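Side-chain contacts in carbonic anhydrase (Coccomyxa sp. PA, PDB 3UCJ), which probably catalyses the reversible hydration of carbon dioxide to hydrogencarbonate, as a beta-class enzyme with one zinc ion per subunit: residues D27-Y30 with F31-A35; D129-E132 with V133-K136; A160-F163 with N164-S168; V171-A174 with W175-Q179; L216-H219 with C220-E224. All coordinates share one frame; numbering follows the deposited sequence.

Contact 1 of 5, residues D27-Y30 with F31-A35; sequences DSTY and FSKVA. With PO4 (phosphate ion), chain E.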
loop_
_atom_site.group_PDB
_atom_site.type_symbol
_atom_site.label_atom_id
_atom_site.label_comp_id
_atom_site.label_asym_id
_atom_site.label_seq_id
_atom_site.Cartn_x
_atom_site.Cartn_y
_atom_site.Cartn_z
ATOM N N ASP A 27 -2.761 -37.029 21.601
ATOM C CA ASP A 27 -4.059 -36.821 21.042
ATOM C C ASP A 27 -3.998 -37.177 19.546
ATOM O O ASP A 27 -3.505 -36.382 18.719
ATOM C CB ASP A 27 -4.440 -35.337 21.262
ATOM C CG ASP A 27 -5.773 -34.969 20.654
ATOM O OD1 ASP A 27 -6.235 -33.838 20.959
ATOM O OD2 ASP A 27 -6.364 -35.744 19.864
ATOM N N SER A 28 -4.446 -38.376 19.182
ATOM C CA SER A 28 -4.149 -38.840 17.808
ATOM C C SER A 28 -4.725 -37.918 16.701
ATOM O O SER A 28 -4.246 -37.960 15.552
ATOM C CB SER A 28 -4.720 -40.279 17.582
ATOM O OG SER A 28 -6.154 -40.212 17.528
ATOM N N THR A 29 -5.798 -37.202 16.942
ATOM C CA THR A 29 -6.353 -36.373 15.838
ATOM C C THR A 29 -5.931 -34.889 15.947
ATOM O O THR A 29 -6.497 -34.056 15.272
ATOM C CB THR A 29 -7.928 -36.400 15.680
ATOM O OG1 THR A 29 -8.548 -35.789 16.828
ATOM C CG2 THR A 29 -8.503 -37.810 15.434
ATOM N N TYR A 30 -4.965 -34.603 16.821
ATOM C CA TYR A 30 -4.484 -33.200 17.096
ATOM C C TYR A 30 -4.214 -32.455 15.768
ATOM O O TYR A 30 -4.709 -31.314 15.582
ATOM C CB TYR A 30 -3.204 -33.279 17.884
ATOM C CG TYR A 30 -2.769 -31.967 18.497
ATOM C CD1 TYR A 30 -3.418 -31.444 19.620
ATOM C CD2 TYR A 30 -1.664 -31.263 17.949
ATOM C CE1 TYR A 30 -2.980 -30.249 20.219
ATOM C CE2 TYR A 30 -1.200 -30.057 18.544
ATOM C CZ TYR A 30 -1.860 -29.558 19.657
ATOM O OH TYR A 30 -1.396 -28.393 20.228
ATOM N N PHE A 31 -3.503 -33.110 14.854
ATOM C CA PHE A 31 -3.224 -32.505 13.510
ATOM C C PHE A 31 -4.237 -33.006 12.474
ATOM O O PHE A 31 -4.786 -32.240 11.631
ATOM C CB PHE A 31 -1.813 -32.815 13.089
ATOM C CG PHE A 31 -0.773 -32.287 14.035
ATOM C CD1 PHE A 31 -0.624 -30.877 14.207
ATOM C CD2 PHE A 31 0.049 -33.150 14.752
ATOM C CE1 PHE A 31 0.302 -30.380 15.099
ATOM C CE2 PHE A 31 1.028 -32.664 15.652
ATOM C CZ PHE A 31 1.170 -31.251 15.801
ATOM N N SER A 32 -4.576 -34.318 12.533
ATOM C CA SER A 32 -5.362 -34.828 11.438
ATOM C C SER A 32 -6.673 -34.129 11.323
ATOM O O SER A 32 -7.227 -34.003 10.206
ATOM C CB SER A 32 -5.537 -36.406 11.484
ATOM O OG SER A 32 -6.195 -36.814 12.723
ATOM N N LYS A 33 -7.271 -33.684 12.442
ATOM C CA LYS A 33 -8.591 -33.106 12.243
ATOM C C LYS A 33 -8.569 -31.743 11.482
ATOM O O LYS A 33 -9.620 -31.284 11.002
ATOM C CB LYS A 33 -9.326 -32.872 13.562
ATOM C CG LYS A 33 -8.551 -31.986 14.476
ATOM C CD LYS A 33 -9.229 -31.744 15.799
ATOM C CE LYS A 33 -8.166 -31.273 16.762
ATOM N NZ LYS A 33 -8.852 -31.050 18.001
ATOM N N VAL A 34 -7.368 -31.149 11.359
ATOM C CA VAL A 34 -7.278 -29.885 10.590
ATOM C C VAL A 34 -6.479 -30.116 9.323
ATOM O O VAL A 34 -5.934 -29.143 8.736
ATOM C CB VAL A 34 -6.627 -28.745 11.446
ATOM C CG1 VAL A 34 -7.645 -28.366 12.568
ATOM C CG2 VAL A 34 -5.274 -29.143 12.013
ATOM N N ALA A 35 -6.414 -31.391 8.859
ATOM C CA ALA A 35 -5.531 -31.661 7.715
ATOM C C ALA A 35 -6.119 -31.022 6.526
ATOM O O ALA A 35 -5.388 -30.627 5.628
ATOM C CB ALA A 35 -5.314 -33.185 7.482
HETATM P P PO4 E . -12.353 -30.590 18.821
HETATM O O1 PO4 E . -11.432 -31.610 19.354
HETATM O O2 PO4 E . -13.121 -31.119 17.618
HETATM O O3 PO4 E . -13.343 -30.122 19.872
HETATM O O4 PO4 E . -11.530 -29.430 18.374
HETATM O O HOH W 1 -8.073 -33.839 18.939
HETATM O O HOH W 2 -3.034 -35.923 14.374
HETATM O O HOH W 3 -5.786 -39.384 12.988
#

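Contact 2 of 5, residues D129-E132 with V133-K136; sequences DVRE and VRDK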
loop_
_atom_site.group_PDB
_atom_site.type_symbol
_atom_site.label_atom_id
_atom_site.label_comp_id
_atom_site.label_asym_id
_atom_site.label_seq_id
_atom_site.Cartn_x
_atom_site.Cartn_y
_atom_site.Cartn_z
ATOM N N ASP A 129 1.108 5.644 11.779
ATOM C CA ASP A 129 -0.184 5.580 12.445
ATOM C C ASP A 129 -0.003 5.865 13.940
ATOM O O ASP A 129 -0.963 6.394 14.585
ATOM C CB ASP A 129 -0.840 4.137 12.381
ATOM C CG ASP A 129 -1.021 3.599 10.924
ATOM O OD1 ASP A 129 -1.788 2.612 10.741
ATOM O OD2 ASP A 129 -0.293 3.971 9.991
ATOM N N VAL A 130 1.068 5.307 14.479
ATOM C CA VAL A 130 1.329 5.525 15.943
ATOM C C VAL A 130 1.465 7.065 16.209
ATOM O O VAL A 130 0.844 7.586 17.159
ATOM C CB VAL A 130 2.551 4.793 16.404
ATOM C CG1 VAL A 130 2.697 5.054 17.972
ATOM C CG2 VAL A 130 2.375 3.259 16.162
ATOM N N ARG A 131 2.173 7.779 15.331
ATOM C CA ARG A 131 2.211 9.242 15.502
ATOM C C ARG A 131 0.843 9.885 15.498
ATOM O O ARG A 131 0.616 10.872 16.225
ATOM C CB ARG A 131 3.158 9.920 14.517
ATOM C CG ARG A 131 4.643 9.636 14.796
ATOM C CD ARG A 131 5.595 10.415 13.887
ATOM N NE ARG A 131 5.610 9.888 12.520
ATOM C CZ ARG A 131 6.508 9.017 12.073
ATOM N NH1 ARG A 131 7.527 8.595 12.881
ATOM N NH2 ARG A 131 6.449 8.620 10.820
ATOM N N GLU A 132 -0.090 9.383 14.680
ATOM C CA GLU A 132 -1.363 10.009 14.554
ATOM C C GLU A 132 -2.139 9.808 15.862
ATOM O O GLU A 132 -2.807 10.710 16.283
ATOM C CB GLU A 132 -2.151 9.319 13.408
ATOM C CG GLU A 132 -1.715 9.764 12.073
ATOM C CD GLU A 132 -2.688 9.076 11.005
ATOM O OE1 GLU A 132 -2.316 8.031 10.440
ATOM O OE2 GLU A 132 -3.877 9.544 10.827
ATOM N N VAL A 133 -2.056 8.633 16.445
ATOM C CA VAL A 133 -2.688 8.365 17.705
ATOM C C VAL A 133 -2.074 9.248 18.789
ATOM O O VAL A 133 -2.741 9.876 19.516
ATOM C CB VAL A 133 -2.490 6.925 18.127
ATOM C CG1 VAL A 133 -3.074 6.719 19.456
ATOM C CG2 VAL A 133 -3.126 5.974 17.142
ATOM N N ARG A 134 -0.771 9.253 18.843
ATOM C CA ARG A 134 -0.015 10.082 19.753
ATOM C C ARG A 134 -0.437 11.539 19.689
ATOM O O ARG A 134 -0.676 12.147 20.679
ATOM C CB ARG A 134 1.456 9.943 19.404
ATOM C CG ARG A 134 2.422 10.798 20.172
ATOM C CD ARG A 134 3.708 10.929 19.446
ATOM N NE ARG A 134 3.642 11.875 18.373
ATOM C CZ ARG A 134 4.658 12.202 17.609
ATOM N NH1 ARG A 134 5.826 11.659 17.809
ATOM N NH2 ARG A 134 4.503 13.074 16.654
ATOM N N ASP A 135 -0.511 12.065 18.492
ATOM C CA ASP A 135 -0.792 13.450 18.256
ATOM C C ASP A 135 -2.150 13.872 18.749
ATOM O O ASP A 135 -2.367 15.008 19.029
ATOM C CB ASP A 135 -0.663 13.790 16.793
ATOM C CG ASP A 135 0.760 13.876 16.327
ATOM O OD1 ASP A 135 0.961 13.969 15.143
ATOM O OD2 ASP A 135 1.678 13.823 17.117
ATOM N N LYS A 136 -3.063 12.937 18.848
ATOM C CA LYS A 136 -4.377 13.238 19.337
ATOM C C LYS A 136 -4.450 13.130 20.842
ATOM O O LYS A 136 -5.476 13.290 21.419
ATOM C CB LYS A 136 -5.406 12.337 18.672
ATOM C CG LYS A 136 -5.483 12.551 17.220
ATOM C CD LYS A 136 -6.722 12.028 16.618
ATOM C CE LYS A 136 -6.540 10.672 16.137
ATOM N NZ LYS A 136 -7.755 10.171 15.571
#

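Contact 3 of 5, residues A160-F163 with N164-S168; sequences AQVF and NVCAS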
loop_
_atom_site.group_PDB
_atom_site.type_symbol
_atom_site.label_atom_id
_atom_site.label_comp_id
_atom_site.label_asym_id
_atom_site.label_seq_id
_atom_site.Cartn_x
_atom_site.Cartn_y
_atom_site.Cartn_z
ATOM N N ALA A 160 -7.085 2.820 19.806
ATOM C CA ALA A 160 -7.304 3.342 18.474
ATOM C C ALA A 160 -7.466 2.169 17.494
ATOM O O ALA A 160 -8.251 2.294 16.556
ATOM C CB ALA A 160 -6.052 4.150 18.054
ATOM N N GLN A 161 -6.710 1.077 17.698
ATOM C CA GLN A 161 -6.739 -0.018 16.713
ATOM C C GLN A 161 -8.052 -0.777 16.911
ATOM O O GLN A 161 -8.651 -1.243 15.933
ATOM C CB GLN A 161 -5.501 -0.944 16.762
ATOM C CG GLN A 161 -4.166 -0.170 16.568
ATOM C CD GLN A 161 -4.180 0.854 15.386
ATOM O OE1 GLN A 161 -4.767 0.577 14.308
ATOM N NE2 GLN A 161 -3.535 2.083 15.603
ATOM N N VAL A 162 -8.561 -0.801 18.134
ATOM C CA VAL A 162 -9.929 -1.359 18.320
ATOM C C VAL A 162 -10.933 -0.556 17.594
ATOM O O VAL A 162 -11.837 -1.130 16.882
ATOM C CB VAL A 162 -10.306 -1.494 19.843
ATOM C CG1 VAL A 162 -11.840 -1.704 20.012
ATOM C CG2 VAL A 162 -9.497 -2.604 20.421
ATOM N N PHE A 163 -10.834 0.779 17.680
ATOM C CA PHE A 163 -11.767 1.612 16.915
ATOM C C PHE A 163 -11.630 1.357 15.404
ATOM O O PHE A 163 -12.647 1.240 14.636
ATOM C CB PHE A 163 -11.485 3.143 17.210
ATOM C CG PHE A 163 -12.433 4.071 16.501
ATOM C CD1 PHE A 163 -13.538 4.583 17.207
ATOM C CD2 PHE A 163 -12.210 4.504 15.187
ATOM C CE1 PHE A 163 -14.431 5.464 16.623
ATOM C CE2 PHE A 163 -13.143 5.417 14.526
ATOM C CZ PHE A 163 -14.273 5.881 15.256
ATOM N N ASN A 164 -10.375 1.248 14.952
ATOM C CA ASN A 164 -10.199 1.018 13.501
ATOM C C ASN A 164 -10.836 -0.320 13.042
ATOM O O ASN A 164 -11.407 -0.381 11.964
ATOM C CB ASN A 164 -8.690 1.013 13.149
ATOM C CG ASN A 164 -8.132 2.453 13.198
ATOM O OD1 ASN A 164 -8.923 3.383 13.136
ATOM N ND2 ASN A 164 -6.831 2.629 13.473
ATOM N N VAL A 165 -10.713 -1.346 13.864
ATOM C CA VAL A 165 -11.306 -2.663 13.509
ATOM C C VAL A 165 -12.862 -2.439 13.498
ATOM O O VAL A 165 -13.555 -2.807 12.512
ATOM C CB VAL A 165 -10.896 -3.729 14.504
ATOM C CG1 VAL A 165 -11.820 -5.061 14.412
ATOM C CG2 VAL A 165 -9.391 -4.148 14.344
ATOM N N CYS A 166 -13.429 -1.822 14.545
ATOM C CA CYS A 166 -14.862 -1.569 14.547
ATOM C C CYS A 166 -15.380 -0.712 13.395
ATOM O O CYS A 166 -16.497 -0.958 12.861
ATOM C CB CYS A 166 -15.361 -0.954 15.879
ATOM S SG CYS A 166 -15.038 -2.036 17.256
ATOM N N ALA A 167 -14.596 0.279 12.959
ATOM C CA ALA A 167 -14.960 1.153 11.865
ATOM C C ALA A 167 -14.612 0.608 10.470
ATOM O O ALA A 167 -14.933 1.249 9.463
ATOM C CB ALA A 167 -14.192 2.497 12.032
ATOM N N SER A 168 -13.997 -0.541 10.418
ATOM C CA SER A 168 -13.576 -1.085 9.160
ATOM C C SER A 168 -14.763 -1.440 8.300
ATOM O O SER A 168 -15.811 -1.848 8.847
ATOM C CB SER A 168 -12.717 -2.297 9.290
ATOM O OG SER A 168 -13.354 -3.478 9.894
HETATM O O HOH W 4 -4.151 4.193 13.576
#

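Contact 4 of 5, residues V171-A174 with W175-Q179; sequences VQAA and WARGQ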
loop_
_atom_site.group_PDB
_atom_site.type_symbol
_atom_site.label_atom_id
_atom_site.label_comp_id
_atom_site.label_asym_id
_atom_site.label_seq_id
_atom_site.Cartn_x
_atom_site.Cartn_y
_atom_site.Cartn_z
ATOM N N VAL A 171 -15.948 -5.056 9.157
ATOM C CA VAL A 171 -16.727 -5.258 10.420
ATOM C C VAL A 171 -18.090 -4.575 10.358
ATOM O O VAL A 171 -19.111 -5.141 10.889
ATOM C CB VAL A 171 -15.904 -4.818 11.643
ATOM C CG1 VAL A 171 -16.781 -4.766 12.891
ATOM C CG2 VAL A 171 -14.790 -5.744 11.851
ATOM N N GLN A 172 -18.111 -3.393 9.737
ATOM C CA GLN A 172 -19.295 -2.583 9.638
ATOM C C GLN A 172 -20.305 -3.333 8.736
ATOM O O GLN A 172 -21.505 -3.407 9.082
ATOM C CB GLN A 172 -19.049 -1.216 9.082
ATOM C CG GLN A 172 -18.521 -0.211 10.152
ATOM C CD GLN A 172 -19.608 0.062 11.219
ATOM O OE1 GLN A 172 -20.790 0.305 10.867
ATOM N NE2 GLN A 172 -19.226 0.007 12.494
ATOM N N ALA A 173 -19.825 -3.919 7.637
ATOM C CA ALA A 173 -20.714 -4.675 6.758
ATOM C C ALA A 173 -21.269 -5.917 7.499
ATOM O O ALA A 173 -22.466 -6.213 7.319
ATOM C CB ALA A 173 -20.011 -5.022 5.405
ATOM N N ALA A 174 -20.473 -6.588 8.329
ATOM C CA ALA A 174 -20.828 -7.796 9.005
ATOM C C ALA A 174 -21.895 -7.477 10.062
ATOM O O ALA A 174 -22.951 -8.179 10.152
ATOM C CB ALA A 174 -19.675 -8.414 9.665
ATOM N N TRP A 175 -21.651 -6.433 10.838
ATOM C CA TRP A 175 -22.690 -5.942 11.757
ATOM C C TRP A 175 -23.989 -5.569 11.004
ATOM O O TRP A 175 -25.075 -5.900 11.476
ATOM C CB TRP A 175 -22.186 -4.788 12.625
ATOM C CG TRP A 175 -21.168 -5.194 13.691
ATOM C CD1 TRP A 175 -20.896 -6.443 14.133
ATOM C CD2 TRP A 175 -20.361 -4.291 14.488
ATOM N NE1 TRP A 175 -19.970 -6.391 15.141
ATOM C CE2 TRP A 175 -19.635 -5.077 15.381
ATOM C CE3 TRP A 175 -20.238 -2.879 14.538
ATOM C CZ2 TRP A 175 -18.723 -4.529 16.293
ATOM C CZ3 TRP A 175 -19.381 -2.335 15.483
ATOM C CH2 TRP A 175 -18.649 -3.146 16.343
ATOM N N ALA A 176 -23.911 -4.896 9.863
ATOM C CA ALA A 176 -25.114 -4.485 9.159
ATOM C C ALA A 176 -25.947 -5.668 8.681
ATOM O O ALA A 176 -27.152 -5.473 8.416
ATOM C CB ALA A 176 -24.831 -3.551 7.980
ATOM N N ARG A 177 -25.330 -6.844 8.503
ATOM C CA ARG A 177 -26.080 -8.035 8.049
ATOM C C ARG A 177 -26.431 -8.948 9.215
ATOM O O ARG A 177 -26.895 -10.077 9.025
ATOM C CB ARG A 177 -25.343 -8.773 6.879
ATOM C CG ARG A 177 -24.068 -9.564 7.289
ATOM C CD ARG A 177 -23.275 -10.139 6.059
ATOM N NE ARG A 177 -22.002 -10.726 6.486
ATOM C CZ ARG A 177 -20.772 -10.168 6.234
ATOM N NH1 ARG A 177 -20.639 -9.061 5.513
ATOM N NH2 ARG A 177 -19.687 -10.772 6.698
ATOM N N GLY A 178 -26.171 -8.465 10.430
ATOM C CA GLY A 178 -26.476 -9.191 11.644
ATOM C C GLY A 178 -25.596 -10.357 11.966
ATOM O O GLY A 178 -25.989 -11.256 12.702
ATOM N N GLN A 179 -24.371 -10.389 11.430
ATOM C CA GLN A 179 -23.473 -11.430 11.804
ATOM C C GLN A 179 -22.867 -11.111 13.139
ATOM O O GLN A 179 -22.466 -9.962 13.372
ATOM C CB GLN A 179 -22.378 -11.545 10.725
ATOM C CG GLN A 179 -21.377 -12.605 10.983
ATOM C CD GLN A 179 -20.355 -12.617 9.827
ATOM O OE1 GLN A 179 -20.682 -12.314 8.684
ATOM N NE2 GLN A 179 -19.164 -12.963 10.152
#

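Contact 5 of 5, residues L216-H219 with C220-E224; sequences LKQH and CFFSE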
loop_
_atom_site.group_PDB
_atom_site.type_symbol
_atom_site.label_atom_id
_atom_site.label_comp_id
_atom_site.label_asym_id
_atom_site.label_seq_id
_atom_site.Cartn_x
_atom_site.Cartn_y
_atom_site.Cartn_z
ATOM N N LEU A 216 -17.865 6.381 17.420
ATOM C CA LEU A 216 -18.047 5.519 16.244
ATOM C C LEU A 216 -19.315 5.852 15.499
ATOM O O LEU A 216 -19.371 5.810 14.256
ATOM C CB LEU A 216 -17.988 4.029 16.616
ATOM C CG LEU A 216 -17.990 2.952 15.499
ATOM C CD1 LEU A 216 -16.810 3.237 14.429
ATOM C CD2 LEU A 216 -17.917 1.522 16.039
ATOM N N LYS A 217 -20.408 6.112 16.255
ATOM C CA LYS A 217 -21.637 6.484 15.576
ATOM C C LYS A 217 -21.514 7.729 14.648
ATOM O O LYS A 217 -22.005 7.720 13.476
ATOM C CB LYS A 217 -22.837 6.666 16.607
ATOM C CG LYS A 217 -24.114 7.145 15.894
ATOM C CD LYS A 217 -25.335 7.189 16.875
ATOM C CE LYS A 217 -26.557 7.910 16.229
ATOM N NZ LYS A 217 -27.645 7.999 17.321
ATOM N N GLN A 218 -20.907 8.806 15.138
ATOM C CA GLN A 218 -20.775 10.024 14.335
ATOM C C GLN A 218 -19.825 9.694 13.140
ATOM O O GLN A 218 -20.002 10.223 12.053
ATOM C CB GLN A 218 -20.129 11.148 15.159
ATOM C CG GLN A 218 -20.007 12.436 14.396
ATOM C CD GLN A 218 -19.485 13.539 15.257
ATOM O OE1 GLN A 218 -20.249 14.225 15.916
ATOM N NE2 GLN A 218 -18.181 13.674 15.317
ATOM N N HIS A 219 -18.842 8.815 13.380
ATOM C CA HIS A 219 -17.899 8.440 12.255
ATOM C C HIS A 219 -18.662 7.759 11.141
ATOM O O HIS A 219 -18.429 7.994 9.928
ATOM C CB HIS A 219 -16.806 7.540 12.784
ATOM C CG HIS A 219 -15.943 6.961 11.698
ATOM N ND1 HIS A 219 -14.935 7.692 11.098
ATOM C CD2 HIS A 219 -15.890 5.718 11.145
ATOM C CE1 HIS A 219 -14.288 6.924 10.222
ATOM N NE2 HIS A 219 -14.851 5.720 10.215
ATOM N N CYS A 220 -19.614 6.909 11.522
ATOM C CA CYS A 220 -20.378 6.125 10.517
ATOM C C CYS A 220 -21.528 6.886 9.889
ATOM O O CYS A 220 -21.807 6.797 8.657
ATOM C CB CYS A 220 -20.847 4.786 11.116
ATOM S SG CYS A 220 -19.610 3.635 11.600
ATOM N N PHE A 221 -22.146 7.750 10.699
ATOM C CA PHE A 221 -23.281 8.585 10.224
ATOM C C PHE A 221 -22.966 10.039 10.391
ATOM O O PHE A 221 -23.663 10.768 11.141
ATOM C CB PHE A 221 -24.544 8.208 11.056
ATOM C CG PHE A 221 -24.908 6.749 10.926
ATOM C CD1 PHE A 221 -24.599 5.834 11.936
ATOM C CD2 PHE A 221 -25.601 6.297 9.792
ATOM C CE1 PHE A 221 -24.914 4.475 11.794
ATOM C CE2 PHE A 221 -25.932 4.946 9.664
ATOM C CZ PHE A 221 -25.573 4.035 10.647
ATOM N N PHE A 222 -21.957 10.528 9.682
ATOM C CA PHE A 222 -21.547 11.885 9.882
ATOM C C PHE A 222 -22.565 12.901 9.420
ATOM O O PHE A 222 -22.749 13.889 10.104
ATOM C CB PHE A 222 -20.224 12.158 9.179
ATOM C CG PHE A 222 -19.581 13.395 9.654
ATOM C CD1 PHE A 222 -18.833 13.381 10.812
ATOM C CD2 PHE A 222 -19.723 14.579 8.952
ATOM C CE1 PHE A 222 -18.253 14.548 11.262
ATOM C CE2 PHE A 222 -19.131 15.776 9.400
ATOM C CZ PHE A 222 -18.371 15.715 10.585
ATOM N N SER A 223 -23.173 12.659 8.257
ATOM C CA SER A 223 -24.188 13.485 7.617
ATOM C C SER A 223 -25.305 13.959 8.562
ATOM O O SER A 223 -25.831 15.075 8.393
ATOM C CB SER A 223 -24.879 12.671 6.549
ATOM O OG SER A 223 -24.180 12.928 5.390
ATOM N N GLU A 224 -25.620 13.127 9.550
ATOM C CA GLU A 224 -26.610 13.426 10.580
ATOM C C GLU A 224 -26.173 14.502 11.627
ATOM O O GLU A 224 -27.033 15.149 12.268
ATOM C CB GLU A 224 -27.159 12.105 11.187
ATOM C CG GLU A 224 -28.195 11.417 10.221
ATOM C CD GLU A 224 -28.214 9.863 10.252
ATOM O OE1 GLU A 224 -28.445 9.260 11.342
ATOM O OE2 GLU A 224 -28.014 9.237 9.162
#

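Contact 1 of 5, residues D27-Y30 with F31-A35
Tyr30 sets the edge of its ring over one face of Phe31, a T-shaped (edge-to-face) stack that follows directly on the type I beta turn from Asp27 to Tyr30, where the chain leaves helix 10-26. The ring centroids lie 5.0 Å apart with the planes at 88°, and Tyr30 CD2 is the atom that points in, 3.5 Å above the middle of the Phe31 ring. The rings are brought together by different first torsions: Tyr30 CG lies anti to its N (chi1 -167°), whereas Phe31 CG lies anti to its carbonyl carbon (chi1 -60°). Phe31 is further buried by Trp19 and Cys23 of helix 10-26 and by Gly191 of the second subunit.

On the polar side, Lys33 N donates to Thr29 O at 3.0 Å, closing a helix-like turn without a regular helix. One water joins Thr29 OG1, Lys33 NZ and, weakly, Asp27 OD2; another takes the N-H of Ser32 and donates to Ser28 O. The Lys33 chain, extended beyond CG, carries its ammonium to a phosphate, probably from the crystallisation liquor, with NZ 3.0 Å from O1 and 3.2 Å from O4.

Contact 2 of 5, residues D129-E132 with V133-K136
Asp135 is tied back to the preceding turn by its N, which donates to Arg131 O at 2.8 Å, and its carboxylate is held by the residue beside it. Arg134 grips it side-on: NE and NH2 both donate to the single atom Asp135 OD2, each at 3.0 Å, and that oxygen lies only 3° from the guanidinium plane. NH2 comes in on the syn side of OD2, while NE meets it from above the carboxylate plane. The salt bridge also faces a subunit interface: Asp135 OD1 pairs with His219 ND1 of the third subunit, and Arg134 NH2 donates to His219 O there. With its rotation fixed in this way, the Arg134 guanidinium offers a face to Arg131, whose CG sits 3.7 Å above the plane, toward the rim. The two chains run side by side with guanidinium planes 59° apart; Arg131 bends at chi3 (-73°), carrying its own charged end away to Asn124 OD1. The carboxylate of Asp135 probably eases the closeness of the two like charges, Arg131 NE and Arg134 NH2 being 5.3 Å apart. The helical bonding weakens at the end, where Lys136 N makes a weak bond to Glu132 O at 3.4 Å; the side chain's NZ forms a salt bridge with Glu132 of the third subunit. Val133 CG2 lies against Asp129 O at 3.4 Å. Helix 128-135 turns Val130 and Val133 onto Met153 of helix 146-167, with Val130 also on Leu74 and about 7 Å from the side chain of the zinc ligand Cys106.

Contact 3 of 5, residues A160-F163 with N164-S168
Asn164 reaches back along helix 146-167 to Gln161, one turn earlier, in an i to i+3 amide pair on an alpha-helix that packs against the central sheet. Its CB sits 3.6 Å from Gln161 O, and CG passes 3.4 Å from Ala160 O, the acceptor of Asn164's own backbone N-H. At the tip the amide divides: OD1 lies 4.0 Å from Phe163 CD2, and ND2 donates to Gln161 OE1 at 3.0 Å. The Gln161 oxygen lies close to the amide plane of Asn164, but ND2 stands 48° out of the carbonyl plane of Gln161, with the two amide planes 61° apart. A bend at chi2 (-46°) brings the Gln161 amide back toward Asn164. This leaves OE1 with a second donor, Val75 N from a loop, while NE2 is bound to Asn157 OD1 and to a water that also takes a weak bond from Asn164 ND2; the buried amide is therefore fixed at both ends. Elsewhere on the helix, Val162 and Val165 pack on Val100 of strand 97-103, and Phe163 CE2 touches Ala167 CB at 4.0 Å. Ser168 is the N-cap of the next helix, its OG bonded to Val171 N; the same OG donates to Val165 O at 2.7 Å, in the carbonyl plane and on a lone pair.

Contact 4 of 5, residues V171-A174 with W175-Q179
A CH-pi contact of Val171 with Trp175, one turn apart, leads into a Schellman motif that ends helix 169-176 on the outer part of the alpha/beta fold. Val171 CG1 stands 3.9 Å from the centroid of the six-membered ring, only 14° off its normal, so the methyl lies squarely over the face. Trp175 CG is anti to the carbonyl carbon (chi1 -71°), which swings the indole back along the helix beneath Val171. Gln172 comes from another direction: its NE2, bonded to Cys166 O, lies 3.7 Å from Trp175 CE3. Trp175 NE1 donates to Leu181 O, which fixes the turn of the indole. Putting a leucine in place of Trp175 would probably leave Val171 CG1 without its aromatic face and Leu181 O without this donor.

The helix end follows the Schellman pattern. Gln179 N bonds to Ala174 O at 2.9 Å and Gly178 N to Trp175 O at 3.0 Å, with Gly178 in a positive-phi conformation (73°). Arg177 N also reaches Ala174 O, from the opposite face of that carbonyl. Ala174 CA sits under the centre of one face of the Arg177 guanidinium, 3.6 Å from its plane, while Arg177 NH2 donates to Gln179 OE1 at 2.7 Å and forms a salt bridge with Asp91. Around this end, Ala174 and Arg177 rest on Val90 of helix 80-92, while Trp175 packs on Met205 of helix 205-211 and on Cys166 of helix 146-167.

Contact 5 of 5, residues L216-H219 with C220-E224
Lys217 O is gripped by two backbone donors: Phe221 N at 2.8 Å and, weakly, Cys220 N at 3.2 Å. Cys220 N gives its better bond to Leu216 O, 3.0 Å away, so its N-H is shared between two successive carbonyls. The Phe221 ring turns an edge to the same acceptor, with CD1 3.6 Å from Lys217 O, and crosses the Lys217 chain at about a right angle. These bonds mark the C-terminal end of the short helix 216-220: Phe221 is the first residue to abandon helical backbone angles, and a 3-10 segment starts at Ser223. Phe222 runs outward alongside Gln218, pointing the same way; its CD1 is 3.9 Å from Gln218 CG, and the ring and amide planes are 77° apart. Across the subunit boundary Phe222 packs on Arg134 of the third subunit, and Phe221 makes an edge-to-face pair with His116 of that same subunit. A serine replacing Phe222 would probably open a gap beside Gln218 CG and deprive Arg134 of the third subunit of its aromatic neighbour. On the inward side, with CG anti to the backbone N (chi1 -173°) and chi2 at 54°, Leu216 brings CD1 to 4.0 Å from Cys220 SG.

Overall arrangement
Contact 3 is the most buried of the five and stands nearest the chain's centre, whereas contact 1 is an outlying turn, about 24 Å from contact 3 at the nearest atoms. Contacts 2 to 5 form a connected group. Contact 2 touches contact 3 through Val133 and Ala160; contacts 3, 4 and 5 meet one another around Cys166, Gln172 and Leu216, where helices 146-167, 169-176 and 216-220 come together. Chemistry follows place: side-chain amide hydrogen bonds and apolar packing in contact 3, aromatic side chains beside helix-ending backbone bonds in 4 and 5, charge pairing in 2, water and phosphate in 1. Contacts 2, 4 and 5 also touch the third subunit, contact 1 the second.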